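Local coordinates for protein HTP-2 (Caenorhabditis elegans, PDB 4TZM) that binds closure motif 1 of its partner HTP-3 as a HORMA domain protein and probably helps assemble the meiotic chromosome axis, at residues N6-N9 and E10-K14; K200-N203 and D204-S207; V178-L181 and C182-L186; P35-S38 and S39-M42. All blocks are in the same frame, centred on the assembly; numbering follows the deposited sequence.

Contact 1: residues N6-N9 and E10-K14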
loop_
_atom_site.group_PDB
_atom_site.type_symbol
_atom_site.label_atom_id
_atom_site.label_comp_id
_atom_site.label_asym_id
_atom_site.label_seq_id
_atom_site.Cartn_x
_atom_site.Cartn_y
_atom_site.Cartn_z
ATOM N N ASN A 6 21.966 -0.595 -25.284
ATOM C CA ASN A 6 21.959 0.786 -25.754
ATOM C C ASN A 6 23.147 1.565 -25.204
ATOM O O ASN A 6 23.666 2.470 -25.860
ATOM C CB ASN A 6 20.649 1.475 -25.365
ATOM C CG ASN A 6 19.431 0.645 -25.717
ATOM O OD1 ASN A 6 19.507 -0.266 -26.540
ATOM N ND2 ASN A 6 18.298 0.954 -25.092
ATOM N N ASN A 7 23.568 1.212 -23.994
ATOM C CA ASN A 7 24.765 1.795 -23.399
ATOM C C ASN A 7 25.959 0.867 -23.594
ATOM O O ASN A 7 26.110 -0.123 -22.878
ATOM C CB ASN A 7 24.546 2.080 -21.911
ATOM C CG ASN A 7 25.726 2.795 -21.271
ATOM O OD1 ASN A 7 26.617 3.294 -21.960
ATOM N ND2 ASN A 7 25.731 2.854 -19.944
ATOM N N TYR A 8 26.805 1.191 -24.567
ATOM C CA TYR A 8 27.924 0.325 -24.918
ATOM C C TYR A 8 29.182 0.643 -24.118
ATOM O O TYR A 8 30.231 0.032 -24.328
ATOM C CB TYR A 8 28.215 0.414 -26.418
ATOM C CG TYR A 8 27.127 -0.191 -27.273
ATOM C CD1 TYR A 8 26.794 -1.534 -27.153
ATOM C CD2 TYR A 8 26.434 0.577 -28.197
ATOM C CE1 TYR A 8 25.799 -2.096 -27.929
ATOM C CE2 TYR A 8 25.438 0.024 -28.980
ATOM C CZ TYR A 8 25.125 -1.312 -28.840
ATOM O OH TYR A 8 24.134 -1.868 -29.616
ATOM N N ASN A 9 29.070 1.593 -23.198
ATOM C CA ASN A 9 30.172 1.908 -22.299
ATOM C C ASN A 9 30.241 0.924 -21.135
ATOM O O ASN A 9 31.217 0.898 -20.391
ATOM C CB ASN A 9 30.046 3.340 -21.770
ATOM C CG ASN A 9 30.513 4.381 -22.772
ATOM O OD1 ASN A 9 31.419 4.133 -23.567
ATOM N ND2 ASN A 9 29.900 5.558 -22.732
ATOM N N GLU A 10 29.200 0.111 -20.981
ATOM C CA GLU A 10 29.151 -0.848 -19.883
ATOM C C GLU A 10 28.667 -2.236 -20.312
ATOM O O GLU A 10 28.869 -3.210 -19.587
ATOM C CB GLU A 10 28.258 -0.316 -18.750
ATOM C CG GLU A 10 28.963 0.632 -17.774
ATOM C CD GLU A 10 28.927 2.086 -18.215
ATOM O OE1 GLU A 10 27.895 2.515 -18.773
ATOM O OE2 GLU A 10 29.931 2.801 -18.001
ATOM N N SER A 11 28.047 -2.329 -21.484
ATOM C CA SER A 11 27.492 -3.602 -21.942
ATOM C C SER A 11 27.305 -3.678 -23.459
ATOM O O SER A 11 26.905 -2.704 -24.096
ATOM C CB SER A 11 26.150 -3.864 -21.253
ATOM O OG SER A 11 25.569 -5.069 -21.717
ATOM N N LEU A 12 27.595 -4.847 -24.024
ATOM C CA LEU A 12 27.377 -5.103 -25.446
ATOM C C LEU A 12 25.990 -5.692 -25.691
ATOM O O LEU A 12 25.533 -5.782 -26.831
ATOM C CB LEU A 12 28.445 -6.050 -25.991
ATOM C CG LEU A 12 29.881 -5.532 -26.003
ATOM C CD1 LEU A 12 30.836 -6.700 -26.102
ATOM C CD2 LEU A 12 30.094 -4.564 -27.156
ATOM N N ASN A 13 25.333 -6.104 -24.612
ATOM C CA ASN A 13 23.982 -6.645 -24.698
ATOM C C ASN A 13 22.953 -5.522 -24.775
ATOM O O ASN A 13 23.192 -4.420 -24.279
ATOM C CB ASN A 13 23.690 -7.552 -23.499
ATOM C CG ASN A 13 24.670 -8.710 -23.387
ATOM O OD1 ASN A 13 25.832 -8.601 -23.785
ATOM N ND2 ASN A 13 24.202 -9.828 -22.844
ATOM N N LYS A 14 21.815 -5.796 -25.405
ATOM C CA LYS A 14 20.744 -4.808 -25.489
ATOM C C LYS A 14 20.145 -4.563 -24.108
ATOM O O LYS A 14 20.009 -5.493 -23.311
ATOM C CB LYS A 14 19.656 -5.264 -26.465
ATOM C CG LYS A 14 20.112 -5.352 -27.914
ATOM C CD LYS A 14 18.986 -5.820 -28.825
ATOM C CE LYS A 14 19.444 -5.894 -30.274
ATOM N NZ LYS A 14 18.362 -6.369 -31.182
#
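N7 meets E10 through a suspiciously short contact, and both branches of its side-chain amide find a partner. A bent (125°) hydrogen bond runs from N7 ND2 to E10 OE1; its 2.5 Å is implausibly short for an amide and a carboxylate, so the exact length is doubtful. The amide and carboxylate planes are turned 67° apart. On its other branch, OD1 of N7 accepts the backbone N of N9 at 3.2 Å, with the donor well above the carbonyl plane; this is an Asx turn. E10 gets its carboxylate there by folding back on itself: the chain bends at chi2 (88°), which lays CG and CD over the N9 carbonyl.

Behind these groups the backbone reverses. S11 N donates to N7 O at 3.2 Å, and the CA-H of Y8 aims almost straight at S11 O, with 3.3 Å from CA to O. The Y8 ring lies alongside the returning chain with its edge towards it, L12 CA in the ring plane, while CD1 of Y8 is 4.5 Å from CD2 of L12. Further on, S11 OG takes the backbone N of N13 at 3.1 Å, an ST turn.

N6 N adds a weak bond to S15 OG. Several of these side chains also touch a crystal neighbour, and this reversal of the chain lies in the loop before helix 35-56, its centre about 34 Å from that of the chain.

Contact 2: residues K200-N203 and D204-S207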
loop_
_atom_site.group_PDB
_atom_site.type_symbol
_atom_site.label_atom_id
_atom_site.label_comp_id
_atom_site.label_asym_id
_atom_site.label_seq_id
_atom_site.Cartn_x
_atom_site.Cartn_y
_atom_site.Cartn_z
ATOM N N LYS A 200 -12.428 -0.251 -0.062
ATOM C CA LYS A 200 -13.535 0.176 -0.895
ATOM C C LYS A 200 -13.447 -0.515 -2.247
ATOM O O LYS A 200 -12.415 -0.460 -2.913
ATOM C CB LYS A 200 -13.526 1.695 -1.065
ATOM C CG LYS A 200 -14.613 2.247 -1.967
ATOM C CD LYS A 200 -14.480 3.757 -2.109
ATOM C CE LYS A 200 -15.548 4.334 -3.024
ATOM N NZ LYS A 200 -15.347 5.795 -3.234
ATOM N N TYR A 201 -14.526 -1.180 -2.638
ATOM C CA TYR A 201 -14.580 -1.857 -3.925
ATOM C C TYR A 201 -14.818 -0.840 -5.036
ATOM O O TYR A 201 -15.350 0.245 -4.792
ATOM C CB TYR A 201 -15.680 -2.919 -3.933
ATOM C CG TYR A 201 -15.477 -4.065 -2.960
ATOM C CD1 TYR A 201 -15.927 -3.980 -1.647
ATOM C CD2 TYR A 201 -14.858 -5.243 -3.361
ATOM C CE1 TYR A 201 -15.756 -5.029 -0.759
ATOM C CE2 TYR A 201 -14.681 -6.299 -2.479
ATOM C CZ TYR A 201 -15.131 -6.186 -1.181
ATOM O OH TYR A 201 -14.955 -7.236 -0.305
ATOM N N THR A 202 -14.416 -1.186 -6.253
ATOM C CA THR A 202 -14.706 -0.354 -7.415
ATOM C C THR A 202 -16.139 -0.593 -7.885
ATOM O O THR A 202 -16.803 -1.524 -7.423
ATOM C CB THR A 202 -13.733 -0.636 -8.574
ATOM O OG1 THR A 202 -13.821 -2.015 -8.952
ATOM C CG2 THR A 202 -12.303 -0.318 -8.162
ATOM N N ASN A 203 -16.614 0.247 -8.800
ATOM C CA ASN A 203 -17.961 0.104 -9.348
ATOM C C ASN A 203 -18.086 -1.142 -10.218
ATOM O O ASN A 203 -19.167 -1.721 -10.343
ATOM C CB ASN A 203 -18.349 1.342 -10.162
ATOM C CG ASN A 203 -18.168 2.635 -9.390
ATOM O OD1 ASN A 203 -18.135 2.641 -8.159
ATOM N ND2 ASN A 203 -18.052 3.743 -10.113
ATOM N N ASP A 204 -16.969 -1.548 -10.818
ATOM C CA ASP A 204 -16.934 -2.710 -11.702
ATOM C C ASP A 204 -17.108 -4.013 -10.927
ATOM O O ASP A 204 -17.542 -5.022 -11.483
ATOM C CB ASP A 204 -15.617 -2.753 -12.484
ATOM C CG ASP A 204 -14.987 -1.383 -12.654
ATOM O OD1 ASP A 204 -15.681 -0.369 -12.426
ATOM O OD2 ASP A 204 -13.793 -1.320 -13.019
ATOM N N ALA A 205 -16.760 -3.983 -9.644
ATOM C CA ALA A 205 -16.809 -5.166 -8.792
ATOM C C ALA A 205 -18.216 -5.749 -8.691
ATOM O O ALA A 205 -19.164 -5.040 -8.352
ATOM C CB ALA A 205 -16.282 -4.833 -7.404
ATOM N N PRO A 206 -18.353 -7.050 -8.992
ATOM C CA PRO A 206 -19.633 -7.754 -8.861
ATOM C C PRO A 206 -20.064 -7.860 -7.402
ATOM O O PRO A 206 -19.227 -7.731 -6.508
ATOM C CB PRO A 206 -19.339 -9.145 -9.439
ATOM C CG PRO A 206 -18.080 -8.986 -10.237
ATOM C CD PRO A 206 -17.299 -7.923 -9.536
ATOM N N SER A 207 -21.350 -8.098 -7.167
ATOM C CA SER A 207 -21.867 -8.178 -5.806
ATOM C C SER A 207 -21.459 -9.482 -5.122
ATOM O O SER A 207 -21.323 -9.528 -3.899
ATOM C CB SER A 207 -23.390 -8.037 -5.803
ATOM O OG SER A 207 -23.776 -6.713 -6.133
#
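This is a tight local turn in which T202 and Y201 meet A205, just where strand 193-201 runs out into the loop leading to strand 214-217. A205 N donates to T202 O at 3.3 Å, a weak bond, and the backbone angles of N203 and D204 between them are close to those of a type I beta turn. The turn brings the A205 methyl back against the strand end: its CB is 3.3 Å from T202 O and 4.0 Å from Y201 CB.

The strand end also borders the HORMA domain's peptide site. K200 pairs in an antiparallel ladder with a strand of the bound peptide, so the sheet continues into the ligand, and Y201 packs on the peptide backbone while its hydroxyl is tied to I211 N in the loop beyond.

T202 sets OG1 between its own backbone N and carbonyl carbon (chi1 59°), facing into the turn. There OG1 comes within 3.9 Å of D204 CG. It also makes weak hydrogen bonds to F104 O and G103 O, and A205 and P206 rest on F104, the residue whose carbonyl T202 uses.

Contact 3: residues V178-L181 and C182-L186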
loop_
_atom_site.group_PDB
_atom_site.type_symbol
_atom_site.label_atom_id
_atom_site.label_comp_id
_atom_site.label_asym_id
_atom_site.label_seq_id
_atom_site.Cartn_x
_atom_site.Cartn_y
_atom_site.Cartn_z
ATOM N N VAL A 178 7.764 7.036 4.770
ATOM C CA VAL A 178 7.024 6.394 5.850
ATOM C C VAL A 178 7.865 6.342 7.122
ATOM O O VAL A 178 7.427 6.796 8.182
ATOM C CB VAL A 178 6.572 4.966 5.466
ATOM C CG1 VAL A 178 6.168 4.180 6.704
ATOM C CG2 VAL A 178 5.424 5.027 4.479
ATOM N N GLN A 179 9.077 5.805 7.011
ATOM C CA GLN A 179 9.977 5.732 8.158
ATOM C C GLN A 179 10.275 7.111 8.731
ATOM O O GLN A 179 10.383 7.268 9.942
ATOM C CB GLN A 179 11.280 5.038 7.772
ATOM C CG GLN A 179 11.096 3.576 7.408
ATOM C CD GLN A 179 12.370 2.933 6.912
ATOM O OE1 GLN A 179 13.357 3.616 6.638
ATOM N NE2 GLN A 179 12.359 1.608 6.794
ATOM N N PHE A 180 10.397 8.113 7.866
ATOM C CA PHE A 180 10.668 9.466 8.337
ATOM C C PHE A 180 9.431 10.085 8.992
ATOM O O PHE A 180 9.527 10.693 10.059
ATOM C CB PHE A 180 11.160 10.351 7.194
ATOM C CG PHE A 180 11.224 11.807 7.551
ATOM C CD1 PHE A 180 12.238 12.294 8.358
ATOM C CD2 PHE A 180 10.262 12.687 7.086
ATOM C CE1 PHE A 180 12.291 13.634 8.692
ATOM C CE2 PHE A 180 10.311 14.027 7.416
ATOM C CZ PHE A 180 11.325 14.501 8.221
ATOM N N LEU A 181 8.277 9.925 8.347
ATOM C CA LEU A 181 7.005 10.430 8.865
ATOM C C LEU A 181 6.672 9.871 10.249
ATOM O O LEU A 181 6.329 10.617 11.170
ATOM C CB LEU A 181 5.866 10.092 7.898
ATOM C CG LEU A 181 4.427 10.367 8.338
ATOM C CD1 LEU A 181 4.217 11.853 8.568
ATOM C CD2 LEU A 181 3.437 9.835 7.310
ATOM N N CYS A 182 6.773 8.554 10.391
ATOM C CA CYS A 182 6.345 7.897 11.622
ATOM C C CYS A 182 7.311 8.128 12.779
ATOM O O CYS A 182 6.906 8.120 13.940
ATOM C CB CYS A 182 6.163 6.396 11.381
ATOM S SG CYS A 182 4.869 5.997 10.192
ATOM N N THR A 183 8.584 8.333 12.454
ATOM C CA THR A 183 9.627 8.500 13.466
ATOM C C THR A 183 9.872 9.959 13.863
ATOM O O THR A 183 9.924 10.279 15.050
ATOM C CB THR A 183 10.960 7.896 12.980
ATOM O OG1 THR A 183 10.779 6.499 12.717
ATOM C CG2 THR A 183 12.055 8.080 14.020
ATOM N N LYS A 184 10.012 10.840 12.873
ATOM C CA LYS A 184 10.443 12.221 13.122
ATOM C C LYS A 184 9.330 13.271 13.024
ATOM O O LYS A 184 9.531 14.412 13.429
ATOM C CB LYS A 184 11.565 12.600 12.148
ATOM C CG LYS A 184 12.745 11.645 12.132
ATOM C CD LYS A 184 13.592 11.776 13.383
ATOM C CE LYS A 184 14.851 10.928 13.284
ATOM N NZ LYS A 184 15.830 11.257 14.359
ATOM N N VAL A 185 8.169 12.900 12.491
ATOM C CA VAL A 185 7.099 13.878 12.276
ATOM C C VAL A 185 5.865 13.637 13.143
ATOM O O VAL A 185 5.419 14.533 13.861
ATOM C CB VAL A 185 6.649 13.909 10.799
ATOM C CG1 VAL A 185 5.498 14.891 10.620
ATOM C CG2 VAL A 185 7.814 14.275 9.896
ATOM N N LEU A 186 5.313 12.429 13.070
ATOM C CA LEU A 186 4.106 12.093 13.818
ATOM C C LEU A 186 4.367 11.969 15.316
ATOM O O LEU A 186 5.423 11.490 15.738
ATOM C CB LEU A 186 3.496 10.791 13.296
ATOM C CG LEU A 186 2.894 10.822 11.891
ATOM C CD1 LEU A 186 2.269 9.476 11.541
ATOM C CD2 LEU A 186 1.871 11.941 11.779
#
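From V178 to K184 the chain keeps to alpha-helical bonding, C182 N to V178 O at 2.9 Å being a straight example, and then it widens: L181 O takes both V185 N at 3.2 Å and L186 N at 2.8 Å. The second of these is nearly linear (169°) and spans five residues, the mark of a pi-type turn. V185 N, by contrast, comes in above the carbonyl plane. Q179 O is also doubly gripped, by T183 N and by T183 OG1, the latter at 2.9 Å and in the carbonyl plane.

On the exposed side of the helix the F180 ring swings forward along the chain, with CG trans to the backbone N (chi1 170°). K184 crosses it at about a right angle, its CB 3.7 Å from F180 CE1, and V185 CG2 closes on F180 CE2 at 3.5 Å. On the buried side L181 CD1 rests 3.7 Å from L186 CG, and it also reaches V185 CG1 at 3.9 Å; V178 CG1 lies against C182 SG. L181 packs further on F125, V230 and I232 of strands 123-133 and 228-235. Cutting L181 back to an alanine would probably leave a gap between this face of the helix and those three residues, and take from L186 CG and V185 CG1 the methyl they rest on.

Q179 sends NE2 out to S75 O, joining the helix to the small two-stranded sheet. The chemistry is thus divided: L181 O, with two amide donors, serves the wider turn, T183 OG1 doubles the hold on Q179 O, and V178, L181, C182 and L186 turn a largely apolar face to the core.

Contact 4: residues P35-S38 and S39-M42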
loop_
_atom_site.group_PDB
_atom_site.type_symbol
_atom_site.label_atom_id
_atom_site.label_comp_id
_atom_site.label_asym_id
_atom_site.label_seq_id
_atom_site.Cartn_x
_atom_site.Cartn_y
_atom_site.Cartn_z
ATOM N N PRO A 35 0.953 -6.507 -17.611
ATOM C CA PRO A 35 -0.209 -6.414 -16.713
ATOM C C PRO A 35 -0.151 -7.291 -15.461
ATOM O O PRO A 35 -0.492 -6.814 -14.379
ATOM C CB PRO A 35 -1.370 -6.865 -17.602
ATOM C CG PRO A 35 -0.942 -6.497 -18.983
ATOM C CD PRO A 35 0.541 -6.735 -19.011
ATOM N N ASP A 36 0.246 -8.551 -15.606
ATOM C CA ASP A 36 0.291 -9.458 -14.465
ATOM C C ASP A 36 1.388 -9.080 -13.472
ATOM O O ASP A 36 1.162 -9.082 -12.262
ATOM C CB ASP A 36 0.482 -10.902 -14.935
ATOM C CG ASP A 36 -0.821 -11.549 -15.374
ATOM O OD1 ASP A 36 -1.890 -11.096 -14.917
ATOM O OD2 ASP A 36 -0.775 -12.511 -16.172
ATOM N N ARG A 37 2.572 -8.753 -13.980
ATOM C CA ARG A 37 3.688 -8.415 -13.104
ATOM C C ARG A 37 3.563 -6.993 -12.550
ATOM O O ARG A 37 4.126 -6.678 -11.503
ATOM C CB ARG A 37 5.017 -8.604 -13.840
ATOM C CG ARG A 37 5.576 -10.016 -13.693
ATOM C CD ARG A 37 6.881 -10.216 -14.449
ATOM N NE ARG A 37 6.674 -10.300 -15.891
ATOM C CZ ARG A 37 7.626 -10.606 -16.767
ATOM N NH1 ARG A 37 8.859 -10.859 -16.349
ATOM N NH2 ARG A 37 7.347 -10.660 -18.063
ATOM N N SER A 38 2.811 -6.147 -13.248
ATOM C CA SER A 38 2.479 -4.813 -12.755
ATOM C C SER A 38 1.577 -4.936 -11.535
ATOM O O SER A 38 1.669 -4.158 -10.578
ATOM C CB SER A 38 1.788 -3.993 -13.844
ATOM O OG SER A 38 1.162 -2.839 -13.311
ATOM N N SER A 39 0.706 -5.938 -11.598
ATOM C CA SER A 39 -0.258 -6.244 -10.556
ATOM C C SER A 39 0.413 -6.993 -9.406
ATOM O O SER A 39 0.108 -6.761 -8.234
ATOM C CB SER A 39 -1.400 -7.074 -11.140
ATOM O OG SER A 39 -2.477 -7.156 -10.232
ATOM N N ASN A 40 1.332 -7.891 -9.749
ATOM C CA ASN A 40 2.114 -8.587 -8.739
ATOM C C ASN A 40 2.948 -7.605 -7.947
ATOM O O ASN A 40 3.209 -7.811 -6.762
ATOM C CB ASN A 40 3.016 -9.644 -9.376
ATOM C CG ASN A 40 2.248 -10.874 -9.808
ATOM O OD1 ASN A 40 1.214 -11.193 -9.233
ATOM N ND2 ASN A 40 2.749 -11.570 -10.827
ATOM N N PHE A 41 3.373 -6.528 -8.600
ATOM C CA PHE A 41 4.145 -5.532 -7.889
ATOM C C PHE A 41 3.296 -4.807 -6.841
ATOM O O PHE A 41 3.765 -4.553 -5.737
ATOM C CB PHE A 41 4.767 -4.510 -8.843
ATOM C CG PHE A 41 5.422 -3.378 -8.121
ATOM C CD1 PHE A 41 6.698 -3.519 -7.610
ATOM C CD2 PHE A 41 4.739 -2.196 -7.892
ATOM C CE1 PHE A 41 7.295 -2.493 -6.912
ATOM C CE2 PHE A 41 5.328 -1.171 -7.195
ATOM C CZ PHE A 41 6.609 -1.318 -6.703
ATOM N N MET A 42 2.057 -4.462 -7.185
ATOM C CA MET A 42 1.191 -3.748 -6.246
ATOM C C MET A 42 0.903 -4.599 -5.009
ATOM O O MET A 42 0.821 -4.084 -3.894
ATOM C CB MET A 42 -0.128 -3.341 -6.914
ATOM C CG MET A 42 0.000 -2.273 -7.994
ATOM S SD MET A 42 0.892 -0.807 -7.437
ATOM C CE MET A 42 0.148 0.452 -8.458
#
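D36 O is gripped twice: N40 N donates to it at 2.8 Å, and S39 N adds a weak second bond at 3.2 Å. S39 N also donates to P35 O at 3.2 Å, so it is shared between a four-residue bond and a weak three-residue one. The four-residue pattern goes on with F41 N on R37 O at 3.0 Å and, weakly, M42 N on S38 O.

The N40 amide curls back beside the same carbonyl, its CG 3.2 Å from D36 O; a chi1 of -75° puts it there. ND2 makes no hydrogen bond to this oxygen and ends 4.3 Å from R37 CG, whereas OD1 reaches K101 NZ in a weak hydrogen bond. A leucine in place of N40 would probably leave K101 without this acceptor and put an apolar branch beside the D36 carbonyl. M42 bends at chi2, which brings its CG to 3.6 Å from S38 O.

R37 runs out from the helix, its NE in a salt bridge with D34, while S38 OG bonds to both H240 ND1 and H239 N, and S39 OG to T100 OG1. The start of helix 35-56 is therefore wedged among three elements: strand 240-248, whose H240 and A242 pack on M42, helix 84-102 beside S39 and N40, and helix 164-185, whose V167 and M171 receive F41.

In the fold
All four contacts are local and follow one another in series along the chain, so none nests in or crosses another; each closes only a turn. Contact 1 folds the N-terminal tail far from the body, about 14 Å from contact 4 at the nearest atoms. Contact 4 then starts helix 35-56 and ties it to helix 84-102 and strand 240-248. Contact 3 lies in the last turns of helix 164-185, on the opposite side of the chain's centre, joining it to helix 35-56 and the main sheet. Contact 2 comes last, turning the chain off strand 193-201 beside the bound peptide; its centre lies about 33 Å from that of contact 3.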